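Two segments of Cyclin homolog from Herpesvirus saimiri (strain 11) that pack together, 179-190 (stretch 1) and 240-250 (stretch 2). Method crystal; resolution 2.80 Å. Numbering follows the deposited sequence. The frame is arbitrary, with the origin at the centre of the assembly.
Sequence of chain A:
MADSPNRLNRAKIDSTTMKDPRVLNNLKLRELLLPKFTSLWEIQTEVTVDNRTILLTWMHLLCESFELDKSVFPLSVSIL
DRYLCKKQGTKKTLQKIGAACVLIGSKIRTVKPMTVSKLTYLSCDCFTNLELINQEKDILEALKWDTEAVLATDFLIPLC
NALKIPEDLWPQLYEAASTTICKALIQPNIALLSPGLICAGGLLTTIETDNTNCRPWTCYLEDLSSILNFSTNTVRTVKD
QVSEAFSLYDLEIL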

# COMPACT_ATOMS: atom_id res chain seq x y z
N THR A 179 3.00 -9.46 -18.06
CA THR A 179 2.70 -9.01 -19.41
C THR A 179 1.52 -9.82 -19.93
O THR A 179 0.53 -9.26 -20.40
CB THR A 179 3.90 -9.20 -20.35
OG1 THR A 179 5.04 -8.54 -19.81
CG2 THR A 179 3.65 -8.48 -21.67
N THR A 180 1.63 -11.14 -19.82
CA THR A 180 0.57 -12.08 -20.16
C THR A 180 -0.76 -11.80 -19.43
O THR A 180 -1.83 -11.75 -20.05
CB THR A 180 1.05 -13.51 -19.87
OG1 THR A 180 2.23 -13.77 -20.63
CG2 THR A 180 0.03 -14.54 -20.37
N ILE A 181 -0.70 -11.60 -18.12
CA ILE A 181 -1.93 -11.29 -17.38
C ILE A 181 -2.55 -9.96 -17.85
O ILE A 181 -3.73 -9.92 -18.21
CB ILE A 181 -1.71 -11.35 -15.85
CG1 ILE A 181 -1.65 -12.80 -15.40
CG2 ILE A 181 -2.85 -10.72 -15.15
CD1 ILE A 181 -0.70 -13.04 -14.26
N CYS A 182 -1.73 -8.89 -17.91
CA CYS A 182 -2.20 -7.58 -18.35
C CYS A 182 -2.83 -7.56 -19.73
O CYS A 182 -3.75 -6.79 -19.96
CB CYS A 182 -1.11 -6.54 -18.31
SG CYS A 182 -0.68 -6.02 -16.64
N LYS A 183 -2.38 -8.39 -20.67
CA LYS A 183 -3.05 -8.40 -21.97
C LYS A 183 -4.38 -9.15 -21.93
O LYS A 183 -5.39 -8.64 -22.41
CB LYS A 183 -2.15 -8.91 -23.09
CG LYS A 183 -1.13 -7.89 -23.61
CD LYS A 183 -0.64 -8.28 -25.01
CE LYS A 183 0.31 -7.25 -25.60
NZ LYS A 183 1.72 -7.39 -25.13
N ALA A 184 -4.39 -10.34 -21.32
CA ALA A 184 -5.63 -11.15 -21.16
C ALA A 184 -6.80 -10.34 -20.61
O ALA A 184 -7.91 -10.45 -21.12
CB ALA A 184 -5.37 -12.37 -20.30
N LEU A 185 -6.54 -9.52 -19.58
CA LEU A 185 -7.56 -8.69 -18.92
C LEU A 185 -8.33 -7.75 -19.86
O LEU A 185 -9.30 -7.13 -19.43
CB LEU A 185 -6.95 -7.86 -17.79
CG LEU A 185 -6.81 -8.60 -16.46
CD1 LEU A 185 -5.76 -7.99 -15.60
CD2 LEU A 185 -8.12 -8.63 -15.72
N ILE A 186 -7.87 -7.62 -21.10
CA ILE A 186 -8.60 -6.86 -22.12
C ILE A 186 -9.91 -7.57 -22.49
O ILE A 186 -10.94 -6.93 -22.72
CB ILE A 186 -7.69 -6.62 -23.38
CG1 ILE A 186 -6.53 -5.70 -23.03
CG2 ILE A 186 -8.48 -6.04 -24.56
CD1 ILE A 186 -5.66 -5.27 -24.23
N GLN A 187 -9.84 -8.90 -22.55
CA GLN A 187 -10.94 -9.72 -23.02
C GLN A 187 -12.10 -9.86 -22.01
O GLN A 187 -11.87 -10.05 -20.79
CB GLN A 187 -10.40 -11.09 -23.43
CG GLN A 187 -10.12 -11.27 -24.92
CD GLN A 187 -9.76 -9.99 -25.63
OE1 GLN A 187 -8.58 -9.67 -25.77
NE2 GLN A 187 -10.77 -9.26 -26.08
N PRO A 188 -13.33 -9.74 -22.51
CA PRO A 188 -14.56 -9.74 -21.69
C PRO A 188 -14.71 -10.91 -20.71
O PRO A 188 -15.02 -10.69 -19.53
CB PRO A 188 -15.67 -9.83 -22.74
CG PRO A 188 -14.97 -10.21 -24.05
CD PRO A 188 -13.63 -9.56 -23.94
N ASN A 189 -14.47 -12.13 -21.17
CA ASN A 189 -14.65 -13.32 -20.35
C ASN A 189 -13.62 -13.47 -19.21
O ASN A 189 -13.69 -14.41 -18.42
CB ASN A 189 -14.64 -14.56 -21.25
CG ASN A 189 -13.26 -14.85 -21.80
OD1 ASN A 189 -12.49 -13.94 -22.15
ND2 ASN A 189 -12.92 -16.13 -21.88
N ILE A 190 -12.68 -12.55 -19.11
CA ILE A 190 -11.65 -12.67 -18.08
C ILE A 190 -12.11 -11.89 -16.85
O ILE A 190 -11.69 -12.18 -15.73
CB ILE A 190 -10.26 -12.17 -18.62
CG1 ILE A 190 -9.79 -13.05 -19.79
CG2 ILE A 190 -9.19 -12.18 -17.56
CD1 ILE A 190 -9.85 -14.59 -19.55
N ASP A 240 -6.18 -22.27 -20.08
CA ASP A 240 -6.58 -22.13 -21.48
C ASP A 240 -7.32 -20.83 -21.80
O ASP A 240 -7.22 -20.31 -22.91
CB ASP A 240 -7.39 -23.35 -21.95
CG ASP A 240 -6.58 -24.65 -21.92
OD1 ASP A 240 -5.47 -24.67 -21.33
OD2 ASP A 240 -6.98 -25.70 -22.45
N GLN A 241 -8.05 -20.27 -20.83
CA GLN A 241 -8.79 -19.04 -21.07
C GLN A 241 -7.88 -17.83 -21.17
O GLN A 241 -8.06 -16.99 -22.07
CB GLN A 241 -9.83 -18.81 -20.00
CG GLN A 241 -11.17 -19.40 -20.35
CD GLN A 241 -12.12 -19.36 -19.18
OE1 GLN A 241 -11.82 -19.92 -18.12
NE2 GLN A 241 -13.25 -18.68 -19.35
N VAL A 242 -6.91 -17.75 -20.25
CA VAL A 242 -5.94 -16.67 -20.24
C VAL A 242 -5.12 -16.72 -21.53
O VAL A 242 -5.04 -15.74 -22.26
CB VAL A 242 -4.98 -16.75 -18.99
CG1 VAL A 242 -3.78 -15.84 -19.20
CG2 VAL A 242 -5.71 -16.41 -17.69
N SER A 243 -4.55 -17.88 -21.81
CA SER A 243 -3.82 -18.11 -23.05
C SER A 243 -4.58 -17.63 -24.31
O SER A 243 -4.00 -16.98 -25.17
CB SER A 243 -3.45 -19.58 -23.16
OG SER A 243 -2.79 -19.83 -24.38
N GLU A 244 -5.87 -17.95 -24.40
CA GLU A 244 -6.68 -17.53 -25.55
C GLU A 244 -6.92 -16.02 -25.53
O GLU A 244 -6.79 -15.36 -26.55
CB GLU A 244 -8.01 -18.27 -25.59
CG GLU A 244 -7.89 -19.77 -25.37
CD GLU A 244 -7.64 -20.56 -26.64
OE1 GLU A 244 -7.11 -19.97 -27.62
OE2 GLU A 244 -7.98 -21.78 -26.67
N ALA A 245 -7.28 -15.49 -24.37
CA ALA A 245 -7.47 -14.04 -24.21
C ALA A 245 -6.22 -13.26 -24.68
O ALA A 245 -6.34 -12.25 -25.40
CB ALA A 245 -7.81 -13.72 -22.77
N PHE A 246 -5.05 -13.76 -24.29
CA PHE A 246 -3.76 -13.19 -24.69
C PHE A 246 -3.56 -13.18 -26.21
O PHE A 246 -3.13 -12.18 -26.76
CB PHE A 246 -2.63 -13.91 -23.95
CG PHE A 246 -1.26 -13.59 -24.46
CD1 PHE A 246 -0.70 -12.33 -24.28
CD2 PHE A 246 -0.52 -14.57 -25.10
CE1 PHE A 246 0.59 -12.04 -24.75
CE2 PHE A 246 0.76 -14.30 -25.57
CZ PHE A 246 1.31 -13.03 -25.39
N SER A 247 -3.91 -14.28 -26.87
CA SER A 247 -3.93 -14.36 -28.34
C SER A 247 -4.78 -13.27 -28.98
O SER A 247 -4.42 -12.75 -30.02
CB SER A 247 -4.51 -15.69 -28.83
OG SER A 247 -3.79 -16.80 -28.33
N LEU A 248 -5.91 -12.94 -28.36
CA LEU A 248 -6.92 -12.07 -28.97
C LEU A 248 -6.52 -10.61 -29.09
O LEU A 248 -7.22 -9.83 -29.74
CB LEU A 248 -8.26 -12.19 -28.22
CG LEU A 248 -9.34 -13.03 -28.90
CD1 LEU A 248 -8.77 -14.19 -29.70
CD2 LEU A 248 -10.36 -13.52 -27.88
N TYR A 249 -5.40 -10.25 -28.46
CA TYR A 249 -4.90 -8.89 -28.46
C TYR A 249 -4.60 -8.38 -29.88
O TYR A 249 -4.01 -9.11 -30.70
CB TYR A 249 -3.66 -8.83 -27.58
CG TYR A 249 -2.98 -7.50 -27.58
CD1 TYR A 249 -3.45 -6.45 -26.78
CD2 TYR A 249 -1.87 -7.27 -28.38
CE1 TYR A 249 -2.83 -5.21 -26.78
CE2 TYR A 249 -1.24 -6.04 -28.38
CZ TYR A 249 -1.73 -5.02 -27.58
OH TYR A 249 -1.10 -3.80 -27.59
N ASP A 250 -4.99 -7.14 -30.17
CA ASP A 250 -4.99 -6.64 -31.56
C ASP A 250 -5.17 -5.11 -31.60
O ASP A 250 -6.26 -4.60 -31.35
CB ASP A 250 -6.10 -7.34 -32.38
CG ASP A 250 -5.88 -7.27 -33.91
OD1 ASP A 250 -4.97 -6.54 -34.39
OD2 ASP A 250 -6.58 -7.92 -34.73

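The two stretches lie far apart in sequence and meet where two helices cross. The axes of helix 179-184 and helix 240-247 approach to 8.1 Å at an angle of 74°. The backbones come nearest at Ala 184 and Phe 246, whose CA atoms are 4.5 Å apart. At the crossing the side chains that meet include two alanines. Ala 184 CB lies 3.7 Å from Ala 245 CB and 4.0 Å from Val 242 CG1. No hydrogen bond links the stretches. The contact is held by apolar packing and by a lysine over an aromatic ring.

Lys 183, Phe 246 and Tyr 249 cover the most surface, about 81 Å² each. Lys 183 joins the two rings. Its CB sits at the edge of the Phe 246 ring, 3.9 Å from Phe 246 CD1. Farther out, the chain reaches one face of Tyr 249. Lys 183 CE lies 3.5 Å from the centroid of the Tyr 249 ring, 14° off the normal, a CH-pi contact. Lys 183 NZ follows at 4.9 Å from the same centroid, 20° off the normal, in a cation-pi arrangement. The positive charge and the polarized CH groups beside it suit the electron-rich face. Lys 183 NZ is also hydrogen-bonded elsewhere in the structure.

Tyr 249 comes after helix 240-247. Its ring also meets Ile 186, with Ile 186 CD1 at the ring edge, 3.6 Å from Tyr 249 CD1. Ile 186 belongs to the type I turn from Ala 184 to Gln 187. The hydrogen bond from Gln 187 N to Ala 184 O (2.9 Å) closes the turn, and the one from Ile 186 N to Lys 183 O (3.0 Å) begins one residue earlier and overlaps it.

Phe 246 has chi1 in the t well and packs beside the first helix. Thr 180 CA is 4.3 Å from Phe 246 CD1. The methyl of Thr 180 also approaches Val 242, with Thr 180 CG2 4.2 Å from Val 242 CG1.

Beyond the helix, Gln 187 and Ile 190 extend the contact. Gln 187 CB packs 3.7 Å from Ala 245 CB, and Ile 190 CG1 lies 3.6 Å from the same Ala 245 CB. Thus Ala 245 meets Ala 184, Gln 187 and Ile 190 through one methyl. Gln 187 OE1 is 3.4 Å from Ala 245 O, but both are acceptors, so this is proximity without a bond. Gln 187 OE1 also touches Leu 248 CB at 3.5 Å.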